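Local structure of Serine/threonine-protein kinase Tel1 (Chaetomium thermophilum, 6SKY) at residues L1677-T1682 / S1719-L1724; D2156-Q2161 / S2189-S2194; L2376-Y2381 / E2409-V2414; P2558-E2563 / H2572-H2577. The protein is an ATM-family serine/threonine protein kinase that probably senses DNA damage and switches on checkpoint signalling by phosphorylating Ser-Gln and Thr-Gln sites. All blocks are in the same frame, centred on the assembly; numbering follows the deposited sequence.

In the fold
The four contacts follow one another along the chain, none opening before the previous one closes. Contact 1 lies in the helical array near the start of the modelled chain, about 66 Å centre to centre from contact 2, which joins helix 2154-2174 to the turn after helix 2178-2189. Contacts 2 and 3 fall within the FAT range, their centres about 47 Å apart; contact 3 pairs helix 2348-2387 with helix 2409-2418. Contact 4, its centre about 37 Å from that of contact 3, belongs to the kinase region and leads into strand 2576-2585 of its antiparallel sheet. No two contacts touch, so each is a separate local joint, three within the helical scaffold and one within the kinase part.

Contact 1 (L1677-T1682 / S1719-L1724); sequences LIKSLT and SLPEPL
Lys1679 lays its aliphatic chain against Leu1720, Pro1721 and Leu1724 and places its ammonium on Ser1719 O, making this a mixed apolar and hydrogen-bonded contact between helix 1670-1684 and the turn that links helix 1710-1719 to helix 1722-1726. The bond from Lys1679 NZ to Ser1719 O measures 2.9 Å, and the ammonium stands nearly along the C=O axis at a C=O...N angle of 169°. Lys1679 sends CG anti to its own N (chi1 177°), and a bend at chi3 then turns the end of the chain toward that carbonyl. On the way, Lys1679 CB meets Leu1720 CD2 at 3.9 Å, the two side chains running alongside each other and pointing opposite ways. Lys1679 CG rests on Leu1724 CD2 at 3.8 Å, while Lys1679 CD lies 3.9 Å from Pro1721 CD. The setting is an alpha-solenoid array of successive helices; Ser1719 ends one of them, and a positive group there would probably interact well with the helix dipole. With an alanine in place of Lys1679, Ser1719 O would probably lose its donor from helix 1670-1684, and a gap would open beside the methyl groups of Leu1720 and Leu1724. The carbonyl of Lys1679 is engaged separately, taking both Thr1682 N and Thr1682 OG1, the hydroxyl lying in the carbonyl plane. Tyr1429 of helix 1429-1441 packs on Thr1682 and Leu1724, bringing a third helix to the contact.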
# COMPACT_ATOMS: atom_id res chain seq x y z
N LEU A 1677 -25.94 -53.74 18.41
CA LEU A 1677 -24.65 -54.09 18.99
C LEU A 1677 -24.59 -55.56 19.37
O LEU A 1677 -23.55 -56.20 19.22
CB LEU A 1677 -24.36 -53.22 20.20
CG LEU A 1677 -23.71 -51.87 19.93
CD1 LEU A 1677 -23.37 -51.23 21.23
CD2 LEU A 1677 -22.48 -52.07 19.11
N ILE A 1678 -25.69 -56.10 19.88
CA ILE A 1678 -25.71 -57.50 20.29
C ILE A 1678 -25.80 -58.41 19.08
O ILE A 1678 -25.17 -59.47 19.04
CB ILE A 1678 -26.86 -57.75 21.27
CG1 ILE A 1678 -26.57 -57.05 22.60
CG2 ILE A 1678 -27.05 -59.21 21.51
CD1 ILE A 1678 -27.72 -57.08 23.55
N LYS A 1679 -26.56 -58.02 18.06
CA LYS A 1679 -26.67 -58.82 16.86
C LYS A 1679 -25.34 -58.93 16.14
O LYS A 1679 -25.00 -59.99 15.61
CB LYS A 1679 -27.72 -58.23 15.93
CG LYS A 1679 -27.86 -58.96 14.63
CD LYS A 1679 -28.67 -58.16 13.64
CE LYS A 1679 -27.96 -56.89 13.25
NZ LYS A 1679 -28.77 -56.07 12.32
N SER A 1680 -24.57 -57.84 16.10
CA SER A 1680 -23.28 -57.91 15.43
C SER A 1680 -22.32 -58.88 16.11
O SER A 1680 -21.31 -59.24 15.50
CB SER A 1680 -22.64 -56.53 15.37
OG SER A 1680 -21.99 -56.23 16.58
N LEU A 1681 -22.60 -59.31 17.33
CA LEU A 1681 -21.75 -60.26 18.03
C LEU A 1681 -22.00 -61.70 17.61
O LEU A 1681 -21.15 -62.55 17.85
CB LEU A 1681 -21.96 -60.13 19.54
CG LEU A 1681 -20.83 -59.51 20.33
CD1 LEU A 1681 -20.40 -58.23 19.68
CD2 LEU A 1681 -21.31 -59.26 21.73
N THR A 1682 -23.15 -61.98 17.01
CA THR A 1682 -23.43 -63.35 16.58
C THR A 1682 -22.57 -63.74 15.39
O THR A 1682 -22.10 -64.87 15.30
CB THR A 1682 -24.91 -63.50 16.24
OG1 THR A 1682 -25.27 -62.55 15.23
CG2 THR A 1682 -25.76 -63.26 17.46
N SER A 1719 -34.40 -54.23 14.15
CA SER A 1719 -32.99 -54.50 14.38
C SER A 1719 -32.55 -55.87 13.90
O SER A 1719 -31.38 -56.05 13.54
CB SER A 1719 -32.66 -54.37 15.86
OG SER A 1719 -32.90 -53.05 16.31
N LEU A 1720 -33.44 -56.85 13.89
CA LEU A 1720 -33.05 -58.20 13.56
C LEU A 1720 -33.69 -58.64 12.25
O LEU A 1720 -34.85 -58.31 11.98
CB LEU A 1720 -33.46 -59.18 14.66
CG LEU A 1720 -33.06 -58.84 16.09
CD1 LEU A 1720 -33.51 -59.94 17.02
CD2 LEU A 1720 -31.57 -58.62 16.21
N PRO A 1721 -32.96 -59.38 11.41
CA PRO A 1721 -33.59 -60.02 10.26
C PRO A 1721 -34.52 -61.13 10.70
O PRO A 1721 -34.46 -61.61 11.84
CB PRO A 1721 -32.41 -60.56 9.46
CG PRO A 1721 -31.30 -60.65 10.43
CD PRO A 1721 -31.50 -59.55 11.41
N GLU A 1722 -35.40 -61.54 9.79
CA GLU A 1722 -36.44 -62.50 10.15
C GLU A 1722 -35.90 -63.86 10.60
O GLU A 1722 -36.43 -64.39 11.59
CB GLU A 1722 -37.42 -62.67 8.99
CG GLU A 1722 -38.59 -63.57 9.32
CD GLU A 1722 -39.42 -63.89 8.10
OE1 GLU A 1722 -39.07 -63.41 7.00
OE2 GLU A 1722 -40.43 -64.62 8.24
N PRO A 1723 -34.91 -64.47 9.94
CA PRO A 1723 -34.42 -65.76 10.44
C PRO A 1723 -33.88 -65.69 11.86
O PRO A 1723 -34.09 -66.63 12.64
CB PRO A 1723 -33.32 -66.14 9.44
CG PRO A 1723 -32.97 -64.87 8.76
CD PRO A 1723 -34.24 -64.11 8.68
N LEU A 1724 -33.21 -64.61 12.23
CA LEU A 1724 -32.75 -64.46 13.61
C LEU A 1724 -33.88 -64.06 14.54
O LEU A 1724 -33.83 -64.37 15.73
CB LEU A 1724 -31.61 -63.44 13.67
CG LEU A 1724 -30.96 -63.19 15.03
CD1 LEU A 1724 -30.51 -64.48 15.65
CD2 LEU A 1724 -29.79 -62.25 14.88

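Contact 2 (D2156-Q2161 / S2189-S2194); sequences DARLVQ and SDLIPS
Leu2191, in the third position of the type I turn from Ser2189 to Ile2192, is where this segment first meets helix 2154-2174, touching both Arg2158 and Gln2161. Leu2191 CD2 approaches the Gln2161 amide, 3.8 Å from Gln2161 NE2. Its CG sits over one face of the Arg2158 guanidinium, 3.9 Å above the plane and displaced toward the rim. Further along the segment, past Pro2193, the chain brings Ser2194 round to the edge of the same guanidinium. There Arg2158 NH1 donates to Ser2194 OG at 2.5 Å, a distance short and uncertain at this resolution; the N-H...O angle is 141°, and the oxygen lies 3° out of the guanidinium plane. Ser2194 OG also makes a weak bond back to Leu2191 O, at 3.4 Å. The arginine reaches this place by bends at chi2 and chi3, and its NH2 is hydrogen-bonded to Ser2142 OG of helix 2124-2143. The contact thus joins consecutive parts of the FAT helical array, whose family is grouped with the TPR-like repeats. A leucine in place of Arg2158 would probably leave Ser2194 OG and Ser2142 OG without this shared donor and remove the polar link from the turn to helix 2124-2143 that runs through the guanidinium. Across the contact the cation meets a neutral hydroxyl and a hydrocarbon, by hydrogen bonding and apolar cover and not by an ion pair.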
# COMPACT_ATOMS: atom_id res chain seq x y z
N ASP A 2156 16.32 -33.19 -21.72
CA ASP A 2156 14.93 -33.50 -21.39
C ASP A 2156 14.62 -33.20 -19.93
O ASP A 2156 13.58 -32.59 -19.62
CB ASP A 2156 14.65 -34.97 -21.68
CG ASP A 2156 14.73 -35.30 -23.15
OD1 ASP A 2156 14.45 -34.40 -23.98
OD2 ASP A 2156 15.07 -36.45 -23.49
N ALA A 2157 15.49 -33.62 -19.03
CA ALA A 2157 15.27 -33.36 -17.61
C ALA A 2157 15.29 -31.87 -17.31
O ALA A 2157 14.46 -31.37 -16.54
CB ALA A 2157 16.33 -34.08 -16.79
N ARG A 2158 16.20 -31.13 -17.94
CA ARG A 2158 16.25 -29.69 -17.74
C ARG A 2158 14.99 -29.02 -18.26
O ARG A 2158 14.42 -28.14 -17.59
CB ARG A 2158 17.47 -29.12 -18.43
CG ARG A 2158 17.91 -27.82 -17.87
CD ARG A 2158 18.29 -27.99 -16.44
NE ARG A 2158 19.39 -27.13 -16.08
CZ ARG A 2158 20.17 -27.33 -15.04
NH1 ARG A 2158 21.17 -26.50 -14.78
NH2 ARG A 2158 19.96 -28.37 -14.24
N LEU A 2159 14.53 -29.42 -19.44
CA LEU A 2159 13.34 -28.81 -20.01
C LEU A 2159 12.12 -29.08 -19.14
O LEU A 2159 11.28 -28.19 -18.95
CB LEU A 2159 13.13 -29.34 -21.42
CG LEU A 2159 12.16 -28.56 -22.28
CD1 LEU A 2159 12.56 -27.12 -22.27
CD2 LEU A 2159 12.21 -29.10 -23.68
N VAL A 2160 12.00 -30.29 -18.60
CA VAL A 2160 10.84 -30.59 -17.77
C VAL A 2160 10.91 -29.85 -16.45
O VAL A 2160 9.88 -29.43 -15.91
CB VAL A 2160 10.70 -32.11 -17.59
CG1 VAL A 2160 11.13 -32.55 -16.23
CG2 VAL A 2160 9.28 -32.53 -17.83
N GLN A 2161 12.12 -29.63 -15.92
CA GLN A 2161 12.25 -28.82 -14.71
C GLN A 2161 11.81 -27.39 -14.96
O GLN A 2161 11.10 -26.79 -14.14
CB GLN A 2161 13.69 -28.85 -14.23
CG GLN A 2161 13.94 -28.01 -13.02
CD GLN A 2161 15.39 -27.82 -12.75
OE1 GLN A 2161 16.23 -28.21 -13.55
NE2 GLN A 2161 15.71 -27.21 -11.63
N SER A 2189 16.24 -17.81 -13.52
CA SER A 2189 17.26 -17.04 -14.20
C SER A 2189 18.64 -17.63 -13.96
O SER A 2189 19.53 -17.49 -14.81
CB SER A 2189 17.22 -15.59 -13.75
OG SER A 2189 16.06 -14.95 -14.21
N ASP A 2190 18.85 -18.27 -12.82
CA ASP A 2190 20.15 -18.90 -12.59
C ASP A 2190 20.37 -20.16 -13.41
O ASP A 2190 21.49 -20.67 -13.44
CB ASP A 2190 20.32 -19.22 -11.11
CG ASP A 2190 20.56 -17.99 -10.30
OD1 ASP A 2190 20.28 -16.89 -10.80
OD2 ASP A 2190 21.03 -18.12 -9.15
N LEU A 2191 19.35 -20.67 -14.09
CA LEU A 2191 19.48 -21.89 -14.87
C LEU A 2191 19.83 -21.63 -16.33
O LEU A 2191 20.04 -22.59 -17.07
CB LEU A 2191 18.17 -22.68 -14.82
CG LEU A 2191 18.05 -23.87 -13.88
CD1 LEU A 2191 18.71 -23.58 -12.56
CD2 LEU A 2191 16.60 -24.17 -13.67
N ILE A 2192 19.89 -20.38 -16.76
CA ILE A 2192 20.07 -20.06 -18.17
C ILE A 2192 21.49 -20.39 -18.64
O ILE A 2192 21.64 -20.95 -19.73
CB ILE A 2192 19.71 -18.60 -18.45
CG1 ILE A 2192 18.20 -18.47 -18.61
CG2 ILE A 2192 20.39 -18.10 -19.70
CD1 ILE A 2192 17.74 -17.06 -18.85
N PRO A 2193 22.55 -20.07 -17.89
CA PRO A 2193 23.89 -20.50 -18.32
C PRO A 2193 24.01 -22.00 -18.56
O PRO A 2193 24.52 -22.42 -19.60
CB PRO A 2193 24.78 -20.03 -17.17
CG PRO A 2193 24.10 -18.87 -16.64
CD PRO A 2193 22.65 -19.17 -16.73
N SER A 2194 23.54 -22.81 -17.62
CA SER A 2194 23.61 -24.26 -17.75
C SER A 2194 22.50 -24.83 -18.62
O SER A 2194 22.37 -26.05 -18.71
CB SER A 2194 23.57 -24.91 -16.38
OG SER A 2194 22.44 -24.47 -15.65

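Contact 3 (L2376-Y2381 / E2409-V2414); sequences LCIENY and EVANEV
Ile2378 and Glu2379 of helix 2348-2387 pack against Ala2411 and Val2414 of helix 2409-2418, a pair of helices within the FAT region. Over the two short segments the axes come within 9.6 Å and their N-to-C directions differ by 22°, so the helices run nearly parallel. The closest pair of CA atoms, Glu2379 CA and Val2414 CA, is 6.3 Å apart, which sets the last residue of 2409-2414 beside the middle of 2376-2381. Ile2378 and Val2414 carry the contact in nearly equal measure; the isoleucine uses two branches for two partners. Its CG1 stands anti to the carbonyl carbon (chi1 -80°), and the extended chi2 pushes the terminal methyl outward, bringing Ile2378 CD1 to 3.7 Å from Ala2411 CB. The other branch meets the next turn of the opposite helix, where Ile2378 CG2 lies 3.8 Å from Val2414 CG1. That same valine methyl also touches the aliphatic root of the glutamate, with Glu2379 CB 3.7 Å from Val2414 CG1. Val2414 therefore presents one methyl to two neighbouring residues of the longer helix, and no hydrogen bond crosses between the segments. Leu2401 of helix 2394-2404 packs on Ile2378, and Lys2375 of the longer helix packs on Val2414. Two helices running the same way, with helix 2394-2404 between them in sequence and touching Ile2378, form the arrangement seen in alpha-solenoid folds, where every second helix points in a similar direction.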
# COMPACT_ATOMS: atom_id res chain seq x y z
N LEU A 2376 -13.74 -0.49 -35.13
CA LEU A 2376 -12.78 -1.46 -34.62
C LEU A 2376 -13.26 -2.09 -33.33
O LEU A 2376 -13.07 -3.29 -33.10
CB LEU A 2376 -11.42 -0.79 -34.40
CG LEU A 2376 -10.72 -0.31 -35.66
CD1 LEU A 2376 -9.46 0.41 -35.28
CD2 LEU A 2376 -10.41 -1.49 -36.54
N CYS A 2377 -13.92 -1.31 -32.47
CA CYS A 2377 -14.41 -1.84 -31.21
C CYS A 2377 -15.45 -2.93 -31.43
O CYS A 2377 -15.35 -4.02 -30.87
CB CYS A 2377 -14.99 -0.70 -30.37
SG CYS A 2377 -15.38 -1.12 -28.68
N ILE A 2378 -16.45 -2.64 -32.27
CA ILE A 2378 -17.51 -3.63 -32.48
C ILE A 2378 -16.96 -4.87 -33.17
O ILE A 2378 -17.25 -6.00 -32.77
CB ILE A 2378 -18.67 -3.00 -33.27
CG1 ILE A 2378 -19.55 -2.18 -32.33
CG2 ILE A 2378 -19.50 -4.07 -33.92
CD1 ILE A 2378 -20.69 -1.55 -33.02
N GLU A 2379 -16.13 -4.68 -34.20
CA GLU A 2379 -15.60 -5.81 -34.93
C GLU A 2379 -14.76 -6.71 -34.04
O GLU A 2379 -14.88 -7.94 -34.10
CB GLU A 2379 -14.78 -5.32 -36.11
CG GLU A 2379 -13.91 -6.37 -36.72
CD GLU A 2379 -13.08 -5.82 -37.85
OE1 GLU A 2379 -13.30 -4.65 -38.24
OE2 GLU A 2379 -12.21 -6.55 -38.36
N ASN A 2380 -13.91 -6.13 -33.19
CA ASN A 2380 -13.05 -6.96 -32.36
C ASN A 2380 -13.80 -7.59 -31.20
O ASN A 2380 -13.42 -8.68 -30.77
CB ASN A 2380 -11.86 -6.16 -31.87
CG ASN A 2380 -10.89 -5.84 -32.96
OD1 ASN A 2380 -10.35 -6.72 -33.61
ND2 ASN A 2380 -10.66 -4.57 -33.18
N TYR A 2381 -14.85 -6.96 -30.68
CA TYR A 2381 -15.69 -7.66 -29.70
C TYR A 2381 -16.31 -8.89 -30.32
O TYR A 2381 -16.31 -9.98 -29.72
CB TYR A 2381 -16.78 -6.73 -29.17
CG TYR A 2381 -16.37 -5.97 -27.95
CD1 TYR A 2381 -15.67 -6.57 -26.94
CD2 TYR A 2381 -16.67 -4.63 -27.82
CE1 TYR A 2381 -15.30 -5.88 -25.83
CE2 TYR A 2381 -16.30 -3.93 -26.71
CZ TYR A 2381 -15.61 -4.56 -25.72
OH TYR A 2381 -15.23 -3.87 -24.61
N GLU A 2409 -25.44 3.73 -39.11
CA GLU A 2409 -25.44 2.60 -40.04
C GLU A 2409 -24.09 1.93 -40.17
O GLU A 2409 -24.02 0.79 -40.65
CB GLU A 2409 -25.93 3.06 -41.41
CG GLU A 2409 -26.74 2.01 -42.15
CD GLU A 2409 -27.99 1.58 -41.40
OE1 GLU A 2409 -28.53 2.40 -40.63
OE2 GLU A 2409 -28.44 0.44 -41.59
N VAL A 2410 -23.01 2.59 -39.75
CA VAL A 2410 -21.69 1.98 -39.79
C VAL A 2410 -21.61 0.82 -38.80
O VAL A 2410 -21.09 -0.26 -39.12
CB VAL A 2410 -20.63 3.06 -39.52
CG1 VAL A 2410 -19.56 2.55 -38.59
CG2 VAL A 2410 -20.03 3.53 -40.83
N ALA A 2411 -22.14 1.03 -37.59
CA ALA A 2411 -22.20 -0.05 -36.61
C ALA A 2411 -23.01 -1.22 -37.14
O ALA A 2411 -22.63 -2.38 -36.96
CB ALA A 2411 -22.78 0.47 -35.30
N ASN A 2412 -24.13 -0.93 -37.80
CA ASN A 2412 -24.96 -2.00 -38.30
C ASN A 2412 -24.30 -2.74 -39.45
O ASN A 2412 -24.49 -3.95 -39.58
CB ASN A 2412 -26.32 -1.45 -38.71
CG ASN A 2412 -27.08 -0.89 -37.55
OD1 ASN A 2412 -27.00 -1.40 -36.44
ND2 ASN A 2412 -27.82 0.18 -37.78
N GLU A 2413 -23.49 -2.07 -40.26
CA GLU A 2413 -22.77 -2.79 -41.30
C GLU A 2413 -21.72 -3.72 -40.71
O GLU A 2413 -21.59 -4.88 -41.14
CB GLU A 2413 -22.11 -1.82 -42.28
CG GLU A 2413 -23.10 -0.98 -43.05
CD GLU A 2413 -24.16 -1.80 -43.76
OE1 GLU A 2413 -23.85 -2.91 -44.23
OE2 GLU A 2413 -25.31 -1.33 -43.83
N VAL A 2414 -20.97 -3.25 -39.71
CA VAL A 2414 -19.97 -4.12 -39.09
C VAL A 2414 -20.64 -5.32 -38.42
O VAL A 2414 -20.18 -6.46 -38.53
CB VAL A 2414 -19.11 -3.33 -38.10
CG1 VAL A 2414 -18.10 -4.23 -37.46
CG2 VAL A 2414 -18.43 -2.21 -38.80

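Contact 4 (P2558-E2563 / H2572-H2577); sequences PTLQIE and HVPMIH
Segments 2558-2563 and 2572-2577 run past each other in opposite directions, Pro2558 facing Ile2576, Leu2560 facing Pro2574 and Ile2562 facing Val2573, but no hydrogen bond joins them and the nearest CA pair, Ile2562 CA and Val2573 CA, is still 7.8 Å apart. Side chains fill that separation, with every second residue of the first segment contributing. Leu2560 CD2 lies 3.8 Å from Pro2574 CG, the leucine crossing the proline ring at about a right angle, and it also reaches Val2573 CG1 at 4.2 Å. Val2573 turns this methyl anti to its backbone nitrogen (chi1 -154°), where it meets a second partner: Ile2562 CD1 stands 3.8 Å from Val2573 CG1. At the other end Pro2558 CD lies 4.2 Å from Ile2576 CD1. The result is an apolar seam between the two arms of the connection, made by side chains without sheet pairing. Polar backbone atoms of the first arm bond elsewhere, Leu2560 O to Lys2650 NZ and Ile2562 O to His2463 NE2. In the kinase N-lobe this seam leads into strand 2576-2585, and the side chain of Leu2560 lies about 13 Å from the bound ATP analogue. Tyr2605 of strand 2604-2611 touches Leu2560 and Pro2574, Leu2660 of strand 2658-2662 touches Pro2558, and helix 2461-2472 adds Tyr2466 on Pro2558 and Tyr2462 on Ile2562, so the seam lies between the antiparallel sheet and that helix.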
# COMPACT_ATOMS: atom_id res chain seq x y z
N PRO A 2558 -41.18 -25.85 -15.92
CA PRO A 2558 -40.86 -24.48 -16.35
C PRO A 2558 -40.02 -23.72 -15.36
O PRO A 2558 -39.39 -22.73 -15.74
CB PRO A 2558 -42.24 -23.84 -16.51
CG PRO A 2558 -43.19 -24.97 -16.54
CD PRO A 2558 -42.61 -26.03 -15.69
N THR A 2559 -39.96 -24.16 -14.10
CA THR A 2559 -39.19 -23.50 -13.06
C THR A 2559 -37.86 -24.18 -12.79
O THR A 2559 -37.21 -23.87 -11.80
CB THR A 2559 -40.00 -23.43 -11.78
OG1 THR A 2559 -40.29 -24.76 -11.34
CG2 THR A 2559 -41.29 -22.71 -12.03
N LEU A 2560 -37.45 -25.11 -13.64
CA LEU A 2560 -36.16 -25.75 -13.52
C LEU A 2560 -35.11 -24.92 -14.22
O LEU A 2560 -35.31 -24.49 -15.36
CB LEU A 2560 -36.21 -27.16 -14.11
CG LEU A 2560 -34.87 -27.86 -14.30
CD1 LEU A 2560 -34.33 -28.30 -12.97
CD2 LEU A 2560 -35.02 -29.03 -15.24
N GLN A 2561 -33.98 -24.70 -13.56
CA GLN A 2561 -32.88 -23.93 -14.13
C GLN A 2561 -32.05 -24.84 -15.02
O GLN A 2561 -31.40 -25.77 -14.54
CB GLN A 2561 -32.03 -23.32 -13.03
CG GLN A 2561 -32.84 -22.72 -11.90
CD GLN A 2561 -32.02 -21.85 -10.99
OE1 GLN A 2561 -32.02 -22.02 -9.78
NE2 GLN A 2561 -31.31 -20.89 -11.57
N ILE A 2562 -32.07 -24.57 -16.32
CA ILE A 2562 -31.36 -25.37 -17.31
C ILE A 2562 -30.08 -24.63 -17.68
O ILE A 2562 -30.13 -23.45 -18.06
CB ILE A 2562 -32.23 -25.61 -18.55
CG1 ILE A 2562 -33.55 -26.25 -18.16
CG2 ILE A 2562 -31.51 -26.49 -19.54
CD1 ILE A 2562 -34.47 -26.47 -19.32
N GLU A 2563 -28.95 -25.31 -17.58
CA GLU A 2563 -27.70 -24.72 -18.02
C GLU A 2563 -27.62 -24.76 -19.54
O GLU A 2563 -28.21 -25.61 -20.19
CB GLU A 2563 -26.51 -25.45 -17.42
CG GLU A 2563 -26.58 -25.59 -15.91
CD GLU A 2563 -26.58 -24.25 -15.20
OE1 GLU A 2563 -25.90 -23.32 -15.68
OE2 GLU A 2563 -27.25 -24.13 -14.16
N HIS A 2572 -30.96 -34.59 -22.27
CA HIS A 2572 -30.72 -35.02 -20.90
C HIS A 2572 -31.52 -34.23 -19.88
O HIS A 2572 -31.22 -34.32 -18.68
CB HIS A 2572 -29.23 -34.92 -20.57
CG HIS A 2572 -28.72 -33.51 -20.58
ND1 HIS A 2572 -28.74 -32.70 -19.47
CD2 HIS A 2572 -28.17 -32.77 -21.58
CE1 HIS A 2572 -28.23 -31.52 -19.78
NE2 HIS A 2572 -27.87 -31.54 -21.05
N VAL A 2573 -32.51 -33.46 -20.31
CA VAL A 2573 -33.27 -32.60 -19.41
C VAL A 2573 -34.51 -33.35 -18.94
O VAL A 2573 -35.24 -33.92 -19.76
CB VAL A 2573 -33.65 -31.28 -20.11
CG1 VAL A 2573 -33.86 -30.19 -19.08
CG2 VAL A 2573 -32.59 -30.89 -21.10
N PRO A 2574 -34.80 -33.36 -17.64
CA PRO A 2574 -35.97 -34.09 -17.15
C PRO A 2574 -37.27 -33.44 -17.61
O PRO A 2574 -37.47 -32.24 -17.44
CB PRO A 2574 -35.82 -34.01 -15.63
CG PRO A 2574 -34.99 -32.81 -15.40
CD PRO A 2574 -34.04 -32.76 -16.54
N MET A 2575 -38.15 -34.24 -18.19
CA MET A 2575 -39.48 -33.78 -18.54
C MET A 2575 -40.42 -33.98 -17.37
O MET A 2575 -40.13 -34.72 -16.43
CB MET A 2575 -40.00 -34.51 -19.77
CG MET A 2575 -39.08 -34.43 -20.97
SD MET A 2575 -39.12 -32.83 -21.78
CE MET A 2575 -37.48 -32.79 -22.50
N ILE A 2576 -41.56 -33.29 -17.42
CA ILE A 2576 -42.57 -33.51 -16.40
C ILE A 2576 -43.22 -34.86 -16.65
O ILE A 2576 -43.79 -35.11 -17.72
CB ILE A 2576 -43.62 -32.39 -16.41
CG1 ILE A 2576 -43.03 -31.10 -15.89
CG2 ILE A 2576 -44.80 -32.78 -15.56
CD1 ILE A 2576 -44.02 -29.98 -15.80
N HIS A 2577 -43.12 -35.76 -15.67
CA HIS A 2577 -43.74 -37.07 -15.79
C HIS A 2577 -45.21 -36.99 -15.41
O HIS A 2577 -46.09 -37.33 -16.21
CB HIS A 2577 -43.00 -38.08 -14.92
CG HIS A 2577 -43.59 -39.45 -14.96
ND1 HIS A 2577 -44.54 -39.89 -14.06
CD2 HIS A 2577 -43.35 -40.50 -15.79
CE1 HIS A 2577 -44.86 -41.13 -14.34
NE2 HIS A 2577 -44.16 -41.53 -15.38